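Local coordinates for protein fructokinase (PDB 3C8U) that probably transfers a phosphate group from ATP to fructose, as expected of a fructokinase, at residues 26-31 against 132-137; 20-25 against 122-127. All blocks are in the same frame, centred on the assembly; numbering follows the deposited sequence.

Interaction 1: residues 26-31 against 132-137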
# COMPACT_ATOMS: atom_id res chain seq x y z
N ALA A 26 -5.42 -2.03 -6.74
CA ALA A 26 -4.26 -2.23 -5.85
C ALA A 26 -2.97 -1.71 -6.47
O ALA A 26 -2.67 -1.95 -7.63
CB ALA A 26 -4.12 -3.71 -5.50
N LEU A 27 -2.22 -0.95 -5.67
CA LEU A 27 -0.85 -0.54 -6.02
C LEU A 27 0.06 -1.07 -4.94
O LEU A 27 0.00 -0.62 -3.80
CB LEU A 27 -0.72 0.98 -6.12
CG LEU A 27 0.75 1.42 -6.37
CD1 LEU A 27 1.24 0.90 -7.73
CD2 LEU A 27 0.92 2.92 -6.30
N SER A 28 0.83 -2.08 -5.30
CA SER A 28 1.71 -2.78 -4.37
C SER A 28 3.15 -2.41 -4.65
O SER A 28 3.65 -2.49 -5.79
CB SER A 28 1.55 -4.29 -4.46
OG SER A 28 1.92 -4.94 -3.25
N GLY A 29 3.80 -1.95 -3.59
CA GLY A 29 5.23 -1.66 -3.60
C GLY A 29 5.99 -2.37 -2.50
O GLY A 29 5.60 -3.42 -1.99
N ALA A 30 7.14 -1.80 -2.21
CA ALA A 30 7.99 -2.20 -1.11
C ALA A 30 8.39 -0.94 -0.34
O ALA A 30 8.22 0.18 -0.85
CB ALA A 30 9.23 -2.97 -1.61
N PRO A 31 8.86 -1.10 0.91
CA PRO A 31 9.41 0.03 1.64
C PRO A 31 10.47 0.73 0.80
O PRO A 31 11.39 0.11 0.26
CB PRO A 31 10.02 -0.62 2.89
CG PRO A 31 9.29 -1.92 3.05
CD PRO A 31 9.05 -2.37 1.63
N ASN A 132 2.39 -2.46 0.93
CA ASN A 132 3.53 -3.31 0.61
C ASN A 132 3.15 -4.77 0.32
O ASN A 132 3.90 -5.48 -0.32
CB ASN A 132 4.56 -3.23 1.74
CG ASN A 132 5.11 -1.83 1.90
OD1 ASN A 132 5.37 -1.13 0.90
ND2 ASN A 132 5.30 -1.40 3.13
N TYR A 133 1.99 -5.19 0.84
CA TYR A 133 1.61 -6.62 0.84
C TYR A 133 0.33 -6.95 0.09
O TYR A 133 -0.43 -7.81 0.53
CB TYR A 133 1.51 -7.14 2.29
CG TYR A 133 2.77 -6.84 3.07
CD1 TYR A 133 3.99 -7.41 2.69
CD2 TYR A 133 2.77 -5.98 4.15
CE1 TYR A 133 5.16 -7.12 3.39
CE2 TYR A 133 3.93 -5.68 4.84
CZ TYR A 133 5.12 -6.25 4.46
OH TYR A 133 6.28 -5.96 5.15
N LEU A 134 0.13 -6.30 -1.06
CA LEU A 134 -1.10 -6.45 -1.83
C LEU A 134 -1.05 -7.52 -2.90
O LEU A 134 -2.09 -7.88 -3.47
CB LEU A 134 -1.54 -5.11 -2.42
CG LEU A 134 -1.74 -3.96 -1.39
CD1 LEU A 134 -2.44 -2.79 -2.11
CD2 LEU A 134 -2.50 -4.38 -0.09
N LEU A 135 0.16 -8.01 -3.13
CA LEU A 135 0.46 -9.04 -4.14
C LEU A 135 1.44 -10.05 -3.54
O LEU A 135 2.45 -10.44 -4.11
CB LEU A 135 1.04 -8.41 -5.42
CG LEU A 135 0.01 -7.62 -6.25
CD1 LEU A 135 0.63 -6.98 -7.49
CD2 LEU A 135 -1.21 -8.47 -6.65
N PHE A 136 1.11 -10.41 -2.31
CA PHE A 136 2.03 -11.13 -1.41
C PHE A 136 1.59 -12.58 -1.16
O PHE A 136 0.51 -12.87 -0.62
CB PHE A 136 2.13 -10.32 -0.11
CG PHE A 136 3.19 -10.79 0.83
CD1 PHE A 136 4.54 -10.72 0.49
CD2 PHE A 136 2.85 -11.24 2.10
CE1 PHE A 136 5.52 -11.13 1.38
CE2 PHE A 136 3.83 -11.67 3.00
CZ PHE A 136 5.16 -11.63 2.65
N ASP A 137 2.46 -13.48 -1.60
CA ASP A 137 2.17 -14.92 -1.60
C ASP A 137 2.48 -15.55 -0.24
O ASP A 137 3.50 -16.21 -0.00
CB ASP A 137 2.91 -15.60 -2.75
CG ASP A 137 2.43 -17.02 -3.03
OD1 ASP A 137 1.48 -17.53 -2.40
OD2 ASP A 137 3.02 -17.62 -3.93

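Interaction 2: residues 20-25 against 122-127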
# COMPACT_ATOMS: atom_id res chain seq x y z
N PRO A 20 -21.53 -3.53 -10.31
CA PRO A 20 -22.09 -2.83 -9.16
C PRO A 20 -21.07 -2.52 -8.07
O PRO A 20 -20.17 -3.30 -7.78
CB PRO A 20 -23.15 -3.81 -8.61
CG PRO A 20 -23.48 -4.69 -9.75
CD PRO A 20 -22.22 -4.80 -10.59
N GLY A 21 -21.27 -1.36 -7.50
CA GLY A 21 -20.54 -0.98 -6.30
C GLY A 21 -19.24 -0.32 -6.65
O GLY A 21 -19.03 0.12 -7.75
N ARG A 22 -18.36 -0.28 -5.68
CA ARG A 22 -17.12 0.44 -5.85
C ARG A 22 -16.04 -0.52 -6.35
O ARG A 22 -16.00 -1.70 -5.98
CB ARG A 22 -16.74 1.06 -4.50
CG ARG A 22 -15.51 1.87 -4.55
CD ARG A 22 -15.21 2.51 -3.22
NE ARG A 22 -16.17 3.56 -2.88
CZ ARG A 22 -17.06 3.49 -1.90
NH1 ARG A 22 -17.15 2.41 -1.14
NH2 ARG A 22 -17.86 4.50 -1.69
N GLN A 23 -15.18 0.00 -7.20
CA GLN A 23 -14.05 -0.78 -7.75
C GLN A 23 -12.77 -0.49 -6.97
O GLN A 23 -12.54 0.61 -6.49
CB GLN A 23 -13.91 -0.52 -9.25
CG GLN A 23 -15.06 -1.21 -10.04
CD GLN A 23 -15.08 -0.89 -11.52
OE1 GLN A 23 -14.92 -1.77 -12.34
NE2 GLN A 23 -15.26 0.38 -11.86
N LEU A 24 -12.00 -1.55 -6.80
CA LEU A 24 -10.69 -1.54 -6.11
C LEU A 24 -9.52 -1.77 -7.05
O LEU A 24 -9.44 -2.73 -7.82
CB LEU A 24 -10.66 -2.57 -5.00
CG LEU A 24 -11.74 -2.53 -3.90
CD1 LEU A 24 -11.35 -3.48 -2.76
CD2 LEU A 24 -11.87 -1.17 -3.36
N VAL A 25 -8.59 -0.84 -6.96
CA VAL A 25 -7.32 -0.92 -7.66
C VAL A 25 -6.20 -0.95 -6.66
O VAL A 25 -6.05 -0.05 -5.83
CB VAL A 25 -7.14 0.26 -8.68
CG1 VAL A 25 -5.73 0.22 -9.32
CG2 VAL A 25 -8.22 0.24 -9.75
N PRO A 122 -19.54 8.09 -0.77
CA PRO A 122 -20.34 7.51 -1.85
C PRO A 122 -20.00 8.04 -3.24
O PRO A 122 -20.25 7.38 -4.23
CB PRO A 122 -21.79 7.82 -1.45
CG PRO A 122 -21.74 8.58 -0.18
CD PRO A 122 -20.32 8.85 0.21
N GLU A 123 -19.37 9.21 -3.28
CA GLU A 123 -18.96 9.84 -4.56
C GLU A 123 -17.73 9.15 -5.17
O GLU A 123 -17.45 9.25 -6.37
CB GLU A 123 -18.66 11.32 -4.37
CG GLU A 123 -17.37 11.61 -3.67
CD GLU A 123 -17.43 11.55 -2.15
OE1 GLU A 123 -18.49 11.17 -1.55
OE2 GLU A 123 -16.39 11.90 -1.56
N CYS A 124 -17.00 8.43 -4.33
CA CYS A 124 -15.82 7.67 -4.77
C CYS A 124 -16.20 6.38 -5.44
O CYS A 124 -16.85 5.50 -4.86
CB CYS A 124 -14.88 7.40 -3.58
SG CYS A 124 -13.45 6.34 -4.01
N ARG A 125 -15.75 6.25 -6.68
CA ARG A 125 -16.10 5.14 -7.57
C ARG A 125 -14.99 4.11 -7.62
O ARG A 125 -15.21 2.95 -7.86
CB ARG A 125 -16.38 5.67 -8.99
CG ARG A 125 -17.69 6.44 -9.09
CD ARG A 125 -18.36 6.25 -10.44
NE ARG A 125 -18.15 4.92 -10.98
CZ ARG A 125 -18.06 4.67 -12.28
NH1 ARG A 125 -18.18 5.68 -13.13
NH2 ARG A 125 -17.85 3.43 -12.72
N VAL A 126 -13.77 4.57 -7.37
CA VAL A 126 -12.59 3.70 -7.39
C VAL A 126 -11.70 4.03 -6.21
O VAL A 126 -11.32 5.17 -6.01
CB VAL A 126 -11.79 3.90 -8.68
CG1 VAL A 126 -10.48 3.05 -8.66
CG2 VAL A 126 -12.68 3.56 -9.90
N ALA A 127 -11.39 2.99 -5.43
CA ALA A 127 -10.42 3.08 -4.35
C ALA A 127 -9.13 2.43 -4.82
O ALA A 127 -9.11 1.26 -5.23
CB ALA A 127 -10.93 2.41 -3.06
O HOH W 1 -16.92 2.26 -9.83

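Interaction 1: residues 26-31 against 132-137
The side chains of Asn-132 and Pro-31 cross obliquely. OD1 and CG of Asn-132 both lie about 4.0 Å from Pro-31 CD. The same Asn-132 presents its CB to one face of the Tyr-133 ring, over the centre and 3.9 Å above the plane. Tyr-133 CD1 in turn sits over the centre of one face of the Phe-136 ring. The tyrosine hydroxyl bonds to Gly-78 O.

The setting is consistent with a P-loop kinase fold. Strand 23-28 runs out into what is probably a Walker A loop that starts at Gly-29. The chain beyond strand 126-131 turns beside it. CG of Asn-132 stands anti to the carbonyl carbon (chi1 -63°), and OD1 reaches Ala-30 C at 3.3 Å. OD1 also takes a hydrogen bond from Lys-35 NZ, probably the Walker A lysine. An alanine at Asn-132 would probably leave Lys-35 NZ without this acceptor and open a gap against Pro-31. The CA of Asn-132 makes a CA-H...O contact of 3.3 Å with Gly-29 O.

Farther back along the strand, at Ala-26, the packing is apolar. Leu-134 CD1 reaches Ala-26 CB at 3.9 Å. Trp-148 also touches Ala-26, and its NE1 bonds to Leu-134 O. At the strand's last residue, Leu-135 CG lies beside Ser-28 CB.

One hydrogen bond joins the two segments. Ser-28 OG stands anti to its own backbone N (chi1 -155°), and Leu-134 N donates to it at 3.1 Å, with 145° at the hydrogen.

Interaction 2: residues 20-25 against 122-127
Gln-23 to Val-25 pair tightly with Arg-125 to Ala-127 through backbone bonds. Gln-23 N donates to Arg-125 O, Ala-127 N to Gln-23 O, and Val-25 N to Ala-127 O. The last is almost straight, at 175° and 2.8 Å between Val-25 N and Ala-127 O.

Side chains also meet on both faces of the pair. Leu-24 CD2 meets Ala-127 CB at 3.7 Å. On the face of Gln-23 and Val-126, Val-126 CG1 touches Val-25 CG2 at 3.8 Å, and the two valines cross at an angle.

This is the parallel pairing of neighbouring strands in the central parallel sheet, consistent with a P-loop kinase fold. Strand 23-28 occupies the middle of the sheet, and strand 126-131 lies next to it.

Arg-22 closes the start of the pair. Its chain bends at chi3 (-69°), and NE donates to Cys-124 O at 2.9 Å. NE stands above the carbonyl plane, 45° out of it. Pro-122 CA lies at the edge of the guanidinium. NH1 bonds to Leu-95 O and Gln-98 O, and NH2 to Glu-99 O, so this buried charge is held by several carbonyls.

The side of Arg-125 is looser and open to solvent. There a water donates to Arg-125 O at 2.7 Å and accepts from Gln-23 NE2. Gln-23 OE1 is bonded to Asp-16 N. The Arg-125 side chain has two conformers, which makes its NE bond to the water doubtful.

Starting from the N terminus, the chain passes helix 4-14 and enters strand 23-28 through residues 20-25. It leaves the strand through 26-31, into the probable nucleotide-binding loop. About a hundred residues later, 122-127 returns to the start of that strand, and interaction 2 closes the first long loop. Strand 126-131 then runs parallel to it, and 132-137 meets its far end in interaction 1. The two contacts cross, since their segments alternate along the chain. Their centres lie about 20 Å apart. Interaction 2 joins the beginnings of two neighbouring strands in the sheet, while interaction 1 joins the loops and strand end beyond them.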